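Local atomic coordinates of membrane-anchored mycosin mycp1 (Mycobacterium thermoresistibile, PDB entry 4HVL), a protein that acts as a subtilisin-like serine protease of the type VII (ESX-1) secretion system, probably cleaving proteins at the mycobacterial cell envelope. Residues A[277-289]-A[307-319]. Sequence-based numbering, arbitrary orientation.
Sequences VGAAAPAENITAL and PVAGTSFAAAYVS. With ZN (zinc ion), chain G; ACT (acetate ion), chain M; ACT (acetate ion), chain L.
In this subtilisin fold the helix that starts at the Gly-Thr-Ser motif, with the predicted catalytic serine Ser312, is backed by strand 277-282 and the loop after it, where Gly310 and Ile286 make the two hydrogen bonds of the contact. Gly310 N, at the N-cap position, donates to Ala283 O over 2.7 Å, nearly straight at hydrogen (163°). Ile286 N reaches Val308 O at 2.9 Å, lying in that carbonyl's plane. The two bonds hold the turn 283-286 against the approach to the helix. The Ile286 side chain reaches from the loop to Val308, Phe313 and Tyr317: Ile286 CB sits 3.7 Å from Val308 CG1, while CG2, turned anti to the backbone N, lies over one face of the Phe313 ring in a CH-pi contact, 4.3 Å from the centroid. Ile286 CD1 reaches the edge of the Tyr317 ring, 3.9 Å from Tyr317 OH. Pro282 O also meets that ring at its edge, and Pro282 CB is 3.9 Å from Tyr317 CE2. The phenol oxygen of Tyr317 is linked back to segment 277-289 through a water that donates to Thr287 O. Nearer the strand, the small Ala281 and Ala314 allow close approach, CB to CB 4.1 Å; the axes of strand 277-282 and of helix residues 311-319 come within 6.6 Å and cross at 103°. On the side of the helix turned from the strand, Ser312 OG binds a zinc ion together with His101 of the predicted charge relay, an acetate and a water; Ser312 N donates to the same acetate. Strand 277-282 is an edge of the seven-stranded parallel sheet, helix 45-50 covers Pro282 and Tyr317, helix 102-110 packs on Ala288 and Tyr317, and Val318 leans on strand 210-214.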
loop_
_atom_site.group_PDB
_atom_site.type_symbol
_atom_site.label_atom_id
_atom_site.label_comp_id
_atom_site.label_asym_id
_atom_site.label_seq_id
_atom_site.Cartn_x
_atom_site.Cartn_y
_atom_site.Cartn_z
ATOM N N VAL A 277 -2.271 -4.031 -12.421
ATOM C CA VAL A 277 -2.920 -2.889 -11.756
ATOM C C VAL A 277 -4.450 -3.031 -11.929
ATOM O O VAL A 277 -4.916 -3.288 -13.035
ATOM C CB VAL A 277 -2.416 -1.546 -12.342
ATOM C CG1 VAL A 277 -3.122 -0.357 -11.690
ATOM C CG2 VAL A 277 -0.916 -1.429 -12.188
ATOM N N GLY A 278 -5.202 -2.886 -10.835
ATOM C CA GLY A 278 -6.661 -3.100 -10.809
ATOM C C GLY A 278 -7.510 -1.850 -10.595
ATOM O O GLY A 278 -8.680 -1.809 -10.965
ATOM N N ALA A 279 -6.918 -0.812 -10.011
ATOM C CA ALA A 279 -7.652 0.372 -9.640
ATOM C C ALA A 279 -6.682 1.514 -9.356
ATOM O O ALA A 279 -5.450 1.328 -9.376
ATOM C CB ALA A 279 -8.486 0.088 -8.409
ATOM N N ALA A 280 -7.244 2.691 -9.100
ATOM C CA ALA A 280 -6.445 3.842 -8.729
ATOM C C ALA A 280 -7.133 4.737 -7.715
ATOM O O ALA A 280 -8.340 4.626 -7.469
ATOM C CB ALA A 280 -6.072 4.646 -9.967
ATOM N N ALA A 281 -6.333 5.622 -7.124
ATOM C CA ALA A 281 -6.799 6.536 -6.114
ATOM C C ALA A 281 -5.791 7.707 -5.938
ATOM O O ALA A 281 -4.698 7.671 -6.502
ATOM C CB ALA A 281 -7.020 5.773 -4.815
ATOM N N PRO A 282 -6.180 8.775 -5.205
ATOM C CA PRO A 282 -5.304 9.936 -5.101
ATOM C C PRO A 282 -3.934 9.587 -4.511
ATOM O O PRO A 282 -3.847 8.833 -3.537
ATOM C CB PRO A 282 -6.070 10.845 -4.168
ATOM C CG PRO A 282 -7.493 10.543 -4.498
ATOM C CD PRO A 282 -7.481 9.045 -4.591
ATOM N N ALA A 283 -2.894 10.140 -5.118
ATOM C CA ALA A 283 -1.508 9.806 -4.780
ATOM C C ALA A 283 -0.559 11.018 -4.799
ATOM O O ALA A 283 0.645 10.846 -4.613
ATOM C CB ALA A 283 -1.019 8.750 -5.761
ATOM N N GLU A 284 -1.092 12.224 -5.011
ATOM C CA GLU A 284 -0.285 13.443 -5.116
ATOM C C GLU A 284 -0.875 14.537 -4.218
ATOM O O GLU A 284 -2.082 14.562 -3.960
ATOM C CB GLU A 284 -0.269 13.964 -6.565
ATOM C CG GLU A 284 0.246 12.998 -7.615
ATOM C CD GLU A 284 0.025 13.514 -9.035
ATOM O OE1 GLU A 284 0.001 14.753 -9.253
ATOM O OE2 GLU A 284 -0.154 12.683 -9.939
ATOM N N ASN A 285 -0.010 15.439 -3.744
ATOM C CA ASN A 285 -0.447 16.631 -2.995
ATOM C C ASN A 285 -1.368 16.229 -1.852
ATOM O O ASN A 285 -2.456 16.797 -1.646
ATOM C CB ASN A 285 -1.102 17.643 -3.948
ATOM C CG ASN A 285 -0.143 18.164 -5.008
ATOM O OD1 ASN A 285 -0.306 17.903 -6.200
ATOM N ND2 ASN A 285 0.854 18.919 -4.582
ATOM N N ILE A 286 -0.896 15.232 -1.106
ATOM C CA ILE A 286 -1.669 14.583 -0.055
ATOM C C ILE A 286 -1.547 15.364 1.277
ATOM O O ILE A 286 -0.502 15.956 1.593
ATOM C CB ILE A 286 -1.221 13.103 0.103
ATOM C CG1 ILE A 286 -1.529 12.288 -1.161
ATOM C CG2 ILE A 286 -1.839 12.430 1.323
ATOM C CD1 ILE A 286 -2.975 12.315 -1.601
ATOM N N THR A 287 -2.659 15.414 2.002
ATOM C CA THR A 287 -2.687 15.871 3.387
ATOM C C THR A 287 -2.916 14.655 4.250
ATOM O O THR A 287 -3.742 13.793 3.924
ATOM C CB THR A 287 -3.810 16.880 3.580
ATOM O OG1 THR A 287 -3.525 18.018 2.761
ATOM C CG2 THR A 287 -3.952 17.314 5.035
ATOM N N ALA A 288 -2.167 14.571 5.340
ATOM C CA ALA A 288 -2.265 13.442 6.239
ATOM C C ALA A 288 -2.013 13.958 7.656
ATOM O O ALA A 288 -1.989 15.191 7.876
ATOM C CB ALA A 288 -1.249 12.379 5.810
ATOM N N LEU A 289 -1.879 13.051 8.616
ATOM C CA LEU A 289 -1.508 13.397 9.987
ATOM C C LEU A 289 -0.132 12.869 10.359
ATOM O O LEU A 289 0.306 11.817 9.882
ATOM C CB LEU A 289 -2.530 12.842 10.987
ATOM C CG LEU A 289 -4.016 13.193 10.762
ATOM C CD1 LEU A 289 -4.868 12.558 11.867
ATOM C CD2 LEU A 289 -4.206 14.696 10.701
ATOM N N PRO A 307 6.174 17.448 -1.714
ATOM C CA PRO A 307 4.804 17.112 -1.328
ATOM C C PRO A 307 4.723 15.719 -0.743
ATOM O O PRO A 307 5.635 14.914 -0.925
ATOM C CB PRO A 307 4.020 17.192 -2.652
ATOM C CG PRO A 307 4.922 17.891 -3.629
ATOM C CD PRO A 307 6.319 17.616 -3.179
ATOM N N VAL A 308 3.655 15.440 -0.018
ATOM C CA VAL A 308 3.335 14.082 0.390
ATOM C C VAL A 308 2.699 13.397 -0.832
ATOM O O VAL A 308 1.639 13.817 -1.315
ATOM C CB VAL A 308 2.334 14.080 1.569
ATOM C CG1 VAL A 308 1.951 12.672 1.968
ATOM C CG2 VAL A 308 2.892 14.847 2.770
ATOM N N ALA A 309 3.352 12.357 -1.341
ATOM C CA ALA A 309 2.910 11.684 -2.545
ATOM C C ALA A 309 3.353 10.215 -2.606
ATOM O O ALA A 309 4.291 9.808 -1.940
ATOM C CB ALA A 309 3.426 12.424 -3.766
ATOM N N GLY A 310 2.672 9.434 -3.440
ATOM C CA GLY A 310 3.112 8.080 -3.721
ATOM C C GLY A 310 1.960 7.110 -3.856
ATOM O O GLY A 310 0.850 7.358 -3.370
ATOM N N THR A 311 2.223 5.992 -4.512
ATOM C CA THR A 311 1.206 4.953 -4.636
ATOM C C THR A 311 0.816 4.288 -3.308
ATOM O O THR A 311 -0.261 3.713 -3.218
ATOM C CB THR A 311 1.587 3.877 -5.668
ATOM O OG1 THR A 311 2.866 3.324 -5.348
ATOM C CG2 THR A 311 1.632 4.507 -7.064
ATOM N N SER A 312 1.654 4.384 -2.279
ATOM C CA SER A 312 1.259 3.927 -0.938
ATOM C C SER A 312 -0.014 4.664 -0.459
ATOM O O SER A 312 -0.878 4.052 0.160
ATOM C CB SER A 312 2.408 4.052 0.086
ATOM O OG SER A 312 3.053 5.323 0.062
ATOM N N PHE A 313 -0.148 5.953 -0.790
ATOM C CA PHE A 313 -1.348 6.714 -0.429
ATOM C C PHE A 313 -2.576 6.286 -1.228
ATOM O O PHE A 313 -3.662 6.175 -0.665
ATOM C CB PHE A 313 -1.096 8.232 -0.488
ATOM C CG PHE A 313 -0.123 8.698 0.555
ATOM C CD1 PHE A 313 -0.533 8.836 1.882
ATOM C CD2 PHE A 313 1.212 8.937 0.238
ATOM C CE1 PHE A 313 0.354 9.218 2.868
ATOM C CE2 PHE A 313 2.112 9.317 1.230
ATOM C CZ PHE A 313 1.682 9.451 2.547
ATOM N N ALA A 314 -2.411 6.032 -2.522
ATOM C CA ALA A 314 -3.466 5.431 -3.321
ATOM C C ALA A 314 -3.964 4.127 -2.681
ATOM O O ALA A 314 -5.179 3.918 -2.495
ATOM C CB ALA A 314 -2.983 5.179 -4.737
ATOM N N ALA A 315 -3.026 3.262 -2.311
ATOM C CA ALA A 315 -3.387 2.010 -1.659
ATOM C C ALA A 315 -4.104 2.242 -0.346
ATOM O O ALA A 315 -5.040 1.521 -0.035
ATOM C CB ALA A 315 -2.171 1.120 -1.454
ATOM N N ALA A 316 -3.669 3.258 0.402
ATOM C CA ALA A 316 -4.295 3.607 1.683
ATOM C C ALA A 316 -5.753 4.000 1.500
ATOM O O ALA A 316 -6.600 3.548 2.268
ATOM C CB ALA A 316 -3.513 4.703 2.419
ATOM N N TYR A 317 -6.072 4.825 0.497
ATOM C CA TYR A 317 -7.503 5.154 0.256
ATOM C C TYR A 317 -8.345 3.899 -0.034
ATOM O O TYR A 317 -9.447 3.773 0.487
ATOM C CB TYR A 317 -7.711 6.181 -0.871
ATOM C CG TYR A 317 -7.283 7.554 -0.487
ATOM C CD1 TYR A 317 -8.051 8.327 0.346
ATOM C CD2 TYR A 317 -6.091 8.081 -0.951
ATOM C CE1 TYR A 317 -7.639 9.579 0.723
ATOM C CE2 TYR A 317 -5.681 9.340 -0.598
ATOM C CZ TYR A 317 -6.461 10.076 0.242
ATOM O OH TYR A 317 -6.033 11.316 0.604
ATOM N N VAL A 318 -7.810 2.975 -0.836
ATOM C CA VAL A 318 -8.523 1.746 -1.204
ATOM C C VAL A 318 -8.692 0.806 0.004
ATOM O O VAL A 318 -9.767 0.224 0.172
ATOM C CB VAL A 318 -7.824 1.013 -2.387
ATOM C CG1 VAL A 318 -8.509 -0.295 -2.739
ATOM C CG2 VAL A 318 -7.797 1.912 -3.613
ATOM N N SER A 319 -7.656 0.645 0.822
ATOM C CA SER A 319 -7.773 -0.107 2.076
ATOM C C SER A 319 -8.856 0.454 3.004
ATOM O O SER A 319 -9.646 -0.286 3.561
ATOM C CB SER A 319 -6.445 -0.161 2.814
ATOM O OG SER A 319 -5.518 -0.914 2.056
HETATM ZN ZN ZN G . 5.123 6.051 -0.236
HETATM C C ACT M . 5.147 4.208 -1.777
HETATM O O ACT M . 5.647 4.006 -0.636
HETATM O OXT ACT M . 4.587 5.290 -2.070
HETATM C CH3 ACT M . 5.235 3.058 -2.763
HETATM C C ACT L . -0.104 20.607 -1.072
HETATM O O ACT L . -1.061 20.642 -0.240
HETATM O OXT ACT L . 0.577 19.566 -1.317
HETATM C CH3 ACT L . 0.217 21.880 -1.804
HETATM O O HOH W 1 -5.425 13.886 1.782
HETATM O O HOH W 2 7.086 6.623 -0.868
#